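Local structure of argonaute protein (Marinitoga piezophila, 5I4A) at residues L86-L91 / I135-I140; H323-R328 / E408-F413; I414-V419 / T612-Y617. The protein cleaves single-stranded target DNA complementary to a bound short guide RNA with a 5'-hydroxyl end, and may help defend the bacterium against invading mobile genetic elements. All coordinates share one frame; numbering follows the deposited sequence.

Contact 1 of 3, residues L86-L91 / I135-I140. With nucleotides of chain B.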
# COMPACT_ATOMS: atom_id res chain seq x y z
N LEU A 86 -7.59 -24.35 7.71
CA LEU A 86 -8.98 -24.79 7.62
C LEU A 86 -9.84 -24.12 8.68
O LEU A 86 -10.97 -23.71 8.41
CB LEU A 86 -9.06 -26.31 7.73
CG LEU A 86 -10.45 -26.95 7.69
CD1 LEU A 86 -11.20 -26.51 6.44
CD2 LEU A 86 -10.34 -28.46 7.75
N PHE A 87 -9.32 -24.01 9.91
CA PHE A 87 -10.07 -23.34 10.96
C PHE A 87 -10.32 -21.88 10.62
O PHE A 87 -11.43 -21.38 10.80
CB PHE A 87 -9.32 -23.46 12.29
CG PHE A 87 -10.00 -22.76 13.44
CD1 PHE A 87 -10.99 -23.40 14.16
CD2 PHE A 87 -9.65 -21.47 13.79
CE1 PHE A 87 -11.62 -22.76 15.21
CE2 PHE A 87 -10.28 -20.82 14.84
CZ PHE A 87 -11.26 -21.47 15.55
N VAL A 88 -9.30 -21.19 10.11
CA VAL A 88 -9.44 -19.78 9.77
C VAL A 88 -10.39 -19.60 8.59
O VAL A 88 -11.27 -18.73 8.60
CB VAL A 88 -8.06 -19.15 9.48
CG1 VAL A 88 -8.21 -17.73 8.95
CG2 VAL A 88 -7.21 -19.16 10.74
N LYS A 89 -10.23 -20.43 7.56
CA LYS A 89 -11.13 -20.38 6.41
C LYS A 89 -12.57 -20.60 6.85
O LYS A 89 -13.48 -19.87 6.44
CB LYS A 89 -10.71 -21.42 5.38
CG LYS A 89 -11.74 -21.69 4.30
CD LYS A 89 -11.33 -22.88 3.45
CE LYS A 89 -12.36 -23.18 2.37
NZ LYS A 89 -11.95 -24.33 1.53
N THR A 90 -12.79 -21.61 7.69
CA THR A 90 -14.14 -21.91 8.16
C THR A 90 -14.71 -20.76 8.98
O THR A 90 -15.89 -20.40 8.83
CB THR A 90 -14.12 -23.19 8.99
OG1 THR A 90 -13.50 -24.24 8.23
CG2 THR A 90 -15.54 -23.61 9.36
N LEU A 91 -13.90 -20.17 9.86
CA LEU A 91 -14.37 -19.07 10.69
C LEU A 91 -14.71 -17.85 9.84
O LEU A 91 -15.71 -17.16 10.10
CB LEU A 91 -13.32 -18.73 11.74
CG LEU A 91 -13.70 -17.80 12.89
CD1 LEU A 91 -14.93 -18.32 13.62
CD2 LEU A 91 -12.53 -17.67 13.84
N ILE A 135 -13.89 -6.81 8.78
CA ILE A 135 -13.61 -7.83 9.78
C ILE A 135 -12.42 -8.65 9.31
O ILE A 135 -12.38 -9.09 8.16
CB ILE A 135 -14.84 -8.72 10.02
CG1 ILE A 135 -16.10 -7.88 10.24
CG2 ILE A 135 -14.61 -9.61 11.21
CD1 ILE A 135 -16.11 -7.13 11.55
N LYS A 136 -11.47 -8.88 10.21
CA LYS A 136 -10.30 -9.71 9.93
C LYS A 136 -9.99 -10.58 11.14
O LYS A 136 -10.33 -10.24 12.27
CB LYS A 136 -9.08 -8.85 9.57
CG LYS A 136 -9.17 -8.20 8.20
CD LYS A 136 -9.31 -9.25 7.11
CE LYS A 136 -9.14 -8.64 5.73
NZ LYS A 136 -8.83 -9.69 4.72
N ILE A 137 -9.35 -11.71 10.88
CA ILE A 137 -9.04 -12.71 11.89
C ILE A 137 -7.54 -12.68 12.17
O ILE A 137 -6.73 -12.68 11.24
CB ILE A 137 -9.48 -14.12 11.45
CG1 ILE A 137 -11.01 -14.18 11.31
CG2 ILE A 137 -8.99 -15.18 12.42
CD1 ILE A 137 -11.52 -15.51 10.80
N HIS A 138 -7.18 -12.65 13.45
CA HIS A 138 -5.79 -12.53 13.87
C HIS A 138 -5.46 -13.62 14.88
O HIS A 138 -6.26 -13.93 15.76
CB HIS A 138 -5.53 -11.15 14.47
CG HIS A 138 -6.04 -10.02 13.62
ND1 HIS A 138 -5.30 -9.48 12.59
CD2 HIS A 138 -7.22 -9.36 13.64
CE1 HIS A 138 -6.00 -8.52 12.02
NE2 HIS A 138 -7.17 -8.42 12.64
N ASN A 139 -4.27 -14.19 14.73
CA ASN A 139 -3.76 -15.23 15.63
C ASN A 139 -2.65 -14.60 16.46
O ASN A 139 -1.49 -14.53 16.03
CB ASN A 139 -3.28 -16.44 14.83
CG ASN A 139 -3.11 -17.67 15.70
OD1 ASN A 139 -2.33 -18.57 15.38
ND2 ASN A 139 -3.85 -17.73 16.80
N ILE A 140 -3.00 -14.14 17.66
CA ILE A 140 -2.07 -13.46 18.56
C ILE A 140 -1.92 -14.29 19.82
O ILE A 140 -2.91 -14.63 20.47
CB ILE A 140 -2.55 -12.04 18.91
CG1 ILE A 140 -2.98 -11.27 17.66
CG2 ILE A 140 -1.46 -11.28 19.66
CD1 ILE A 140 -3.56 -9.90 17.97
P A B 11 -6.69 -13.20 5.40
OP1 A B 11 -7.83 -12.31 5.05
OP2 A B 11 -6.47 -13.59 6.82
O5' A B 11 -6.84 -14.52 4.53
C5' A B 11 -6.09 -15.69 4.82
C4' A B 11 -6.70 -16.89 4.16
O4' A B 11 -7.97 -17.18 4.81
C3' A B 11 -7.05 -16.69 2.69
O3' A B 11 -5.97 -16.94 1.80
C2' A B 11 -8.25 -17.62 2.49
O2' A B 11 -7.84 -18.97 2.31
C1' A B 11 -8.95 -17.50 3.84
N9 A B 11 -9.95 -16.42 3.84
C8 A B 11 -9.79 -15.08 4.08
N7 A B 11 -10.91 -14.39 4.00
C5 A B 11 -11.86 -15.36 3.68
C6 A B 11 -13.24 -15.30 3.46
N6 A B 11 -13.96 -14.17 3.52
N1 A B 11 -13.87 -16.46 3.16
C2 A B 11 -13.17 -17.60 3.10
N3 A B 11 -11.87 -17.78 3.29
C4 A B 11 -11.28 -16.61 3.58
P U B 10 -6.53 -7.27 2.16
OP1 U B 10 -7.47 -6.53 3.03
OP2 U B 10 -5.24 -6.63 1.78
O5' U B 10 -6.26 -8.71 2.79
O3' U B 10 -5.34 -12.52 4.86
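Ile-137 meets the helix through two branches: CD1 touches Leu-91 and the carbonyl O of Val-88, and CG2 faces the valine's CG1. The CD1 methyl lies 3.8 Å from CG of Leu-91 and about as far from CB and CD2 of the same residue, which shows that the tip rests against the branch point and not against a single methyl. The two side chains cross obliquely. The same CD1 is 3.9 Å from the carbonyl O of Val-88, and CG2 of Ile-137 approaches CG1 of Val-88 at a looser 4.4 Å. Torsions explain the separate roles of CD1 and CG2: with CG1 beside the backbone N and the chain extended beyond it (chi2 177°), CD1 reaches the helix backbone, while CG2, anti to N, is left for the valine side chain.

One shell out, the backbone N of Ile-137 is hydrogen-bonded to OH of Tyr-92, a further tie between strand and helix. In the helix, Leu-86 O is gripped from opposite faces of its plane by Thr-90 N and by Thr-90 OG1, the latter at 2.6 Å. Guide RNA borders the contact: Lys-136 NZ donates to OP1 of A11 of chain B at 2.8 Å and weakly to O5' of U10 of chain B, while CG of Lys-89 lies 4.0 Å from N3 of the A11 base.

The contact joins the N-terminal domain to linker L1. Helix 84-101 lies against antiparallel strands 127-140 and 143-156: Ile-137 also touches Ile-95 of that helix and Leu-146 of the second strand, and Val-88 touches Tyr-144.

Contact 2 of 3, residues H323-R328 / E408-F413. With nucleotides of chain B.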
# COMPACT_ATOMS: atom_id res chain seq x y z
N HIS A 323 19.91 35.44 -5.64
CA HIS A 323 19.55 35.33 -4.23
C HIS A 323 18.08 34.97 -4.05
O HIS A 323 17.51 35.21 -2.99
CB HIS A 323 19.89 36.62 -3.48
CG HIS A 323 21.34 36.97 -3.53
ND1 HIS A 323 22.30 36.26 -2.85
CD2 HIS A 323 22.00 37.96 -4.18
CE1 HIS A 323 23.48 36.79 -3.07
NE2 HIS A 323 23.33 37.83 -3.88
N SER A 324 17.46 34.38 -5.08
CA SER A 324 16.08 33.93 -5.00
C SER A 324 15.93 32.79 -4.00
O SER A 324 16.92 32.31 -3.45
CB SER A 324 15.59 33.46 -6.37
OG SER A 324 16.21 32.24 -6.74
N VAL A 325 14.69 32.36 -3.77
CA VAL A 325 14.45 31.23 -2.88
C VAL A 325 15.12 29.97 -3.40
O VAL A 325 15.56 29.12 -2.62
CB VAL A 325 12.93 31.04 -2.68
CG1 VAL A 325 12.23 30.89 -4.02
CG2 VAL A 325 12.63 29.85 -1.77
N PHE A 326 15.23 29.83 -4.73
CA PHE A 326 15.91 28.67 -5.30
C PHE A 326 17.38 28.64 -4.90
O PHE A 326 17.91 27.60 -4.51
CB PHE A 326 15.75 28.67 -6.82
CG PHE A 326 16.40 27.48 -7.50
CD1 PHE A 326 15.68 26.32 -7.71
CD2 PHE A 326 17.72 27.54 -7.92
CE1 PHE A 326 16.28 25.23 -8.33
CE2 PHE A 326 18.31 26.46 -8.53
CZ PHE A 326 17.59 25.30 -8.74
N TYR A 327 18.06 29.79 -5.01
CA TYR A 327 19.48 29.84 -4.68
C TYR A 327 19.71 29.78 -3.17
O TYR A 327 20.71 29.22 -2.72
CB TYR A 327 20.12 31.10 -5.25
CG TYR A 327 20.27 31.09 -6.75
CD1 TYR A 327 21.37 30.49 -7.36
CD2 TYR A 327 19.32 31.69 -7.57
CE1 TYR A 327 21.51 30.48 -8.73
CE2 TYR A 327 19.45 31.68 -8.94
CZ TYR A 327 20.55 31.08 -9.52
OH TYR A 327 20.69 31.07 -10.89
N ARG A 328 18.80 30.35 -2.38
CA ARG A 328 18.94 30.25 -0.93
C ARG A 328 18.72 28.82 -0.46
O ARG A 328 19.40 28.36 0.46
CB ARG A 328 17.97 31.21 -0.24
CG ARG A 328 18.21 32.68 -0.56
CD ARG A 328 17.56 33.60 0.46
NE ARG A 328 16.14 33.35 0.63
CZ ARG A 328 15.20 33.85 -0.17
NH1 ARG A 328 15.53 34.61 -1.20
NH2 ARG A 328 13.92 33.57 0.06
N GLU A 408 4.72 28.98 -11.97
CA GLU A 408 4.09 30.27 -12.18
C GLU A 408 3.82 30.98 -10.85
O GLU A 408 3.98 32.20 -10.75
CB GLU A 408 2.79 30.10 -12.97
CG GLU A 408 2.98 29.98 -14.47
CD GLU A 408 1.70 29.60 -15.18
OE1 GLU A 408 0.77 29.12 -14.50
OE2 GLU A 408 1.62 29.78 -16.41
N ASP A 409 3.41 30.24 -9.82
CA ASP A 409 2.98 30.85 -8.57
C ASP A 409 4.07 30.90 -7.50
O ASP A 409 3.99 31.74 -6.60
CB ASP A 409 1.75 30.12 -8.01
CG ASP A 409 0.46 30.58 -8.66
OD1 ASP A 409 0.07 30.01 -9.70
OD2 ASP A 409 -0.17 31.53 -8.13
N ILE A 410 5.07 30.02 -7.59
CA ILE A 410 6.27 30.10 -6.76
C ILE A 410 5.91 30.08 -5.27
O ILE A 410 6.06 31.09 -4.57
CB ILE A 410 7.11 31.35 -7.11
CG1 ILE A 410 7.25 31.48 -8.62
CG2 ILE A 410 8.50 31.28 -6.48
CD1 ILE A 410 8.18 32.61 -9.04
N LYS A 411 5.44 28.94 -4.78
CA LYS A 411 5.30 28.76 -3.34
C LYS A 411 6.63 28.28 -2.78
O LYS A 411 7.15 27.25 -3.23
CB LYS A 411 4.19 27.76 -3.03
CG LYS A 411 2.83 28.16 -3.59
CD LYS A 411 1.75 27.16 -3.22
CE LYS A 411 0.42 27.54 -3.85
NZ LYS A 411 -0.64 26.55 -3.55
N PRO A 412 7.22 29.00 -1.82
CA PRO A 412 8.59 28.66 -1.39
C PRO A 412 8.79 27.22 -0.96
O PRO A 412 9.82 26.63 -1.31
CB PRO A 412 8.85 29.65 -0.24
CG PRO A 412 7.51 30.28 0.07
CD PRO A 412 6.73 30.23 -1.19
N PHE A 413 7.85 26.63 -0.21
CA PHE A 413 8.05 25.26 0.25
C PHE A 413 8.12 24.29 -0.92
O PHE A 413 8.77 23.24 -0.82
CB PHE A 413 6.95 24.86 1.24
CG PHE A 413 5.61 24.59 0.60
CD1 PHE A 413 4.73 25.63 0.34
CD2 PHE A 413 5.22 23.30 0.29
CE1 PHE A 413 3.50 25.39 -0.23
CE2 PHE A 413 3.98 23.05 -0.28
CZ PHE A 413 3.12 24.10 -0.55
P A B 2 5.09 18.64 -9.73
OP1 A B 2 3.78 18.32 -9.12
OP2 A B 2 5.33 20.00 -10.29
O5' A B 2 6.20 18.36 -8.63
C5' A B 2 7.59 18.47 -8.91
C4' A B 2 8.40 18.41 -7.65
O4' A B 2 8.16 19.63 -6.88
C3' A B 2 8.02 17.29 -6.69
O3' A B 2 8.64 16.06 -7.01
C2' A B 2 8.43 17.86 -5.34
O2' A B 2 9.83 17.77 -5.15
C1' A B 2 8.05 19.32 -5.51
N9 A B 2 6.66 19.58 -5.11
C8 A B 2 5.58 19.81 -5.92
N7 A B 2 4.45 20.00 -5.28
C5 A B 2 4.82 19.89 -3.94
C6 A B 2 4.09 19.98 -2.75
N6 A B 2 2.77 20.23 -2.70
N1 A B 2 4.75 19.81 -1.59
C2 A B 2 6.07 19.56 -1.63
N3 A B 2 6.86 19.45 -2.70
C4 A B 2 6.17 19.62 -3.83
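Val-325 carries this surface contact from the side of 323-328, meeting Pro-412 and Ile-410 with one methyl each. Ahead of it in the chain, His-323 offers its carbonyl O to NH1 of Arg-328 at 2.7 Å. That oxygen lies in the guanidinium plane, and the donor in turn lies in the carbonyl plane, although the N-H...O angle of 133° shows the bond is bent.

Ser-324 is the N-cap of helix 325-333. Its OG accepts from Phe-326 N only weakly, at 3.3 Å, and is also hydrogen-bonded to the carbonyl O of Leu-318; its own carbonyl O receives Arg-328 N in the first turn.

Val-325 follows, with CG2 anti to the backbone N and 4.1 Å from CB of Pro-412; the two side chains cross at about a right angle. CG1 is fitted between N and the carbonyl carbon (chi1 55°) and approaches CG2 of Ile-410 at 4.5 Å, a loose touch. Ile-410 is the residue where helix 404-409 gives way, with phi at 57°; Lys-411 then occupies the N-cap position of helix 412-424.

Phe-326 turns to other partners, its ring meeting Phe-319 edge-to-face. At the end of the segment, Arg-328 bends back over Val-325, whose CA lies 3.6 Å above the guanidinium plane, offset toward its rim. Across the contact, the CB of Phe-413 points away from 323-328, and CE2 of its ring comes 3.6 Å from N1 of A2 of chain B, which lies at the ring's edge.

The arrangement belongs to the Mid domain, whose parallel sheet flanked by helices is the Rossmann-like fold of Argonautes: the start of helix 325-333 packs on the junction between helices 404-409 and 412-424, beside the guide's 5' region.

Contact 3 of 3, residues I414-V419 / T612-Y617. With nucleotides of chain B.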
# COMPACT_ATOMS: atom_id res chain seq x y z
N ILE A 414 7.48 24.62 -2.04
CA ILE A 414 7.55 23.77 -3.22
C ILE A 414 8.93 23.87 -3.87
O ILE A 414 9.55 22.86 -4.21
CB ILE A 414 6.43 24.12 -4.21
CG1 ILE A 414 5.07 23.74 -3.61
CG2 ILE A 414 6.64 23.43 -5.55
CD1 ILE A 414 3.89 24.09 -4.49
N ILE A 415 9.43 25.10 -4.05
CA ILE A 415 10.76 25.26 -4.63
C ILE A 415 11.82 24.67 -3.71
O ILE A 415 12.77 24.03 -4.17
CB ILE A 415 11.05 26.75 -4.94
CG1 ILE A 415 10.19 27.23 -6.11
CG2 ILE A 415 12.52 26.96 -5.28
CD1 ILE A 415 8.91 27.87 -5.70
N LYS A 416 11.67 24.87 -2.40
CA LYS A 416 12.58 24.25 -1.44
C LYS A 416 12.57 22.73 -1.59
O LYS A 416 13.62 22.09 -1.63
CB LYS A 416 12.19 24.65 -0.01
CG LYS A 416 12.45 26.11 0.32
CD LYS A 416 11.86 26.51 1.67
CE LYS A 416 12.68 25.97 2.84
NZ LYS A 416 12.29 26.59 4.14
N SER A 417 11.37 22.14 -1.66
CA SER A 417 11.24 20.70 -1.83
C SER A 417 11.88 20.23 -3.13
O SER A 417 12.55 19.19 -3.17
CB SER A 417 9.77 20.32 -1.81
OG SER A 417 9.21 20.55 -0.52
N TYR A 418 11.66 20.98 -4.21
CA TYR A 418 12.24 20.65 -5.51
C TYR A 418 13.76 20.58 -5.43
O TYR A 418 14.38 19.65 -5.95
CB TYR A 418 11.77 21.70 -6.52
CG TYR A 418 12.03 21.41 -7.98
CD1 TYR A 418 11.81 20.15 -8.52
CD2 TYR A 418 12.44 22.42 -8.83
CE1 TYR A 418 12.03 19.90 -9.87
CE2 TYR A 418 12.65 22.19 -10.17
CZ TYR A 418 12.45 20.92 -10.69
OH TYR A 418 12.67 20.69 -12.02
N VAL A 419 14.38 21.55 -4.75
CA VAL A 419 15.84 21.54 -4.61
C VAL A 419 16.28 20.39 -3.71
O VAL A 419 17.33 19.78 -3.94
CB VAL A 419 16.34 22.90 -4.08
CG1 VAL A 419 17.86 22.88 -3.93
CG2 VAL A 419 15.91 24.02 -5.00
N THR A 612 10.45 14.45 0.26
CA THR A 612 10.57 15.85 0.61
C THR A 612 10.62 15.90 2.14
O THR A 612 10.22 14.98 2.77
CB THR A 612 9.48 16.80 0.12
OG1 THR A 612 8.33 16.65 0.94
CG2 THR A 612 9.14 16.57 -1.34
N PRO A 613 11.10 16.97 2.73
CA PRO A 613 11.12 17.06 4.21
C PRO A 613 9.75 17.23 4.83
O PRO A 613 9.63 17.10 6.06
CB PRO A 613 12.00 18.28 4.48
CG PRO A 613 12.79 18.49 3.23
CD PRO A 613 11.91 18.03 2.11
N TYR A 614 8.71 17.50 4.04
CA TYR A 614 7.39 17.83 4.56
C TYR A 614 6.44 16.64 4.64
O TYR A 614 5.33 16.78 5.15
CB TYR A 614 6.77 18.94 3.70
CG TYR A 614 7.64 20.18 3.64
CD1 TYR A 614 7.81 20.99 4.75
CD2 TYR A 614 8.29 20.54 2.46
CE1 TYR A 614 8.61 22.12 4.71
CE2 TYR A 614 9.09 21.67 2.41
CZ TYR A 614 9.25 22.45 3.53
OH TYR A 614 10.05 23.57 3.48
N THR A 615 6.85 15.47 4.13
CA THR A 615 6.12 14.23 4.31
C THR A 615 7.13 13.12 4.59
O THR A 615 8.31 13.24 4.26
CB THR A 615 5.26 13.84 3.10
OG1 THR A 615 6.11 13.49 2.00
CG2 THR A 615 4.34 14.99 2.68
N ASN A 616 6.65 12.03 5.18
CA ASN A 616 7.51 10.89 5.47
C ASN A 616 6.91 9.62 4.89
O ASN A 616 5.70 9.50 4.70
CB ASN A 616 7.76 10.73 6.97
CG ASN A 616 6.48 10.71 7.78
OD1 ASN A 616 6.10 11.71 8.38
ND2 ASN A 616 5.80 9.57 7.79
N TYR A 617 7.78 8.65 4.63
CA TYR A 617 7.35 7.36 4.12
C TYR A 617 6.60 6.58 5.20
O TYR A 617 6.81 6.76 6.40
CB TYR A 617 8.56 6.55 3.64
CG TYR A 617 9.24 7.16 2.44
CD1 TYR A 617 8.51 7.61 1.35
CD2 TYR A 617 10.63 7.29 2.39
CE1 TYR A 617 9.12 8.17 0.25
CE2 TYR A 617 11.25 7.85 1.28
CZ TYR A 617 10.50 8.28 0.21
OH TYR A 617 11.11 8.84 -0.89
P A B 2 5.09 18.64 -9.73
OP1 A B 2 3.78 18.32 -9.12
OP2 A B 2 5.33 20.00 -10.29
O5' A B 2 6.20 18.36 -8.63
C5' A B 2 7.59 18.47 -8.91
C4' A B 2 8.40 18.41 -7.65
O4' A B 2 8.16 19.63 -6.88
C3' A B 2 8.02 17.29 -6.69
O3' A B 2 8.64 16.06 -7.01
C2' A B 2 8.43 17.86 -5.34
O2' A B 2 9.83 17.77 -5.15
C1' A B 2 8.05 19.32 -5.51
N9 A B 2 6.66 19.58 -5.11
C8 A B 2 5.58 19.81 -5.92
N7 A B 2 4.45 20.00 -5.28
C5 A B 2 4.82 19.89 -3.94
C6 A B 2 4.09 19.98 -2.75
N6 A B 2 2.77 20.23 -2.70
N1 A B 2 4.75 19.81 -1.59
C2 A B 2 6.07 19.56 -1.63
N3 A B 2 6.86 19.45 -2.70
C4 A B 2 6.17 19.62 -3.83
P U B 3 7.88 14.68 -6.67
OP1 U B 3 8.78 13.55 -7.01
OP2 U B 3 6.52 14.73 -7.26
O5' U B 3 7.74 14.73 -5.09
C5' U B 3 6.60 14.19 -4.46
C4' U B 3 6.53 14.60 -3.01
O4' U B 3 6.13 15.99 -2.90
C3' U B 3 5.51 13.84 -2.18
O3' U B 3 6.01 12.61 -1.70
C2' U B 3 5.19 14.82 -1.06
O2' U B 3 6.19 14.79 -0.06
C1' U B 3 5.27 16.16 -1.80
N1 U B 3 3.95 16.59 -2.31
C2 U B 3 2.98 16.97 -1.40
O2 U B 3 3.15 16.99 -0.19
N3 U B 3 1.78 17.34 -1.96
C4 U B 3 1.46 17.37 -3.29
O4 U B 3 0.34 17.73 -3.64
C5 U B 3 2.51 16.95 -4.17
C6 U B 3 3.69 16.59 -3.66
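Ser-417, Thr-612 and Tyr-614 form the close part of a Mid-PIWI junction in which helix 412-424 meets a type I beta turn from Thr-612 to Thr-615, overlapped by an ST turn in which Thr-612 OG1 accepts from Tyr-614 N at 3.2 Å. Ser-417 OG lies in the plane of the Tyr-614 ring at its edge, 3.1 Å from CD2, while its hydrogen bond goes to the carbonyl O of Phe-413 one turn back in the helix. Its CB faces the guide, 3.2 Å from N3 of A2 of chain B, and CG1 of Ile-414 stands over one face of that adenine.

On the looser, partly exposed side, Lys-416 crosses Tyr-614 at about a right angle. A bend at chi3 (75°) brings its CE to 3.6 Å from the phenol OH, which is van der Waals contact alone; the ammonium makes a cation-pi interaction with Phe-285.

Thr-612 is tied to the RNA as well. With OG1 between its backbone N and carbonyl carbon, CG2 falls beside N and reaches O4' of U3 of chain B at 3.4 Å. A valine here would probably leave Tyr-614 N and O2' of U3 without this partner and loosen the start of the turn. Thr-615 OG1 also approaches that hydroxyl, but at a doubtfully short separation. The sounder bond is the hydrogen bond between Thr-612 OG1 and O2' of U3 of chain B, 3.0 Å, in which either oxygen could be the donor.

How the contacts relate
Along the chain the three contacts come in series, first 86-91 with 135-140, then the two that use helix 412-424. Contacts 2 and 3 have centres about 13 Å apart and touch: CG2 of Ile-410 lies 3.5 Å from CD1 of Ile-415, and Phe-326 packs on Val-419. Contact 2 stays within the Mid domain, whereas contact 3 joins the same helix to the PIWI-domain loop 612-617. Contact 1 lies in the PAZ lobe, across the chain's centre, its own centre about 54 Å from that of contact 2 and about 41 Å from that of contact 3. The guide spans this separation, with nucleotide 2 at contacts 2 and 3, nucleotide 3 at contact 3, and 10 and 11 at contact 1.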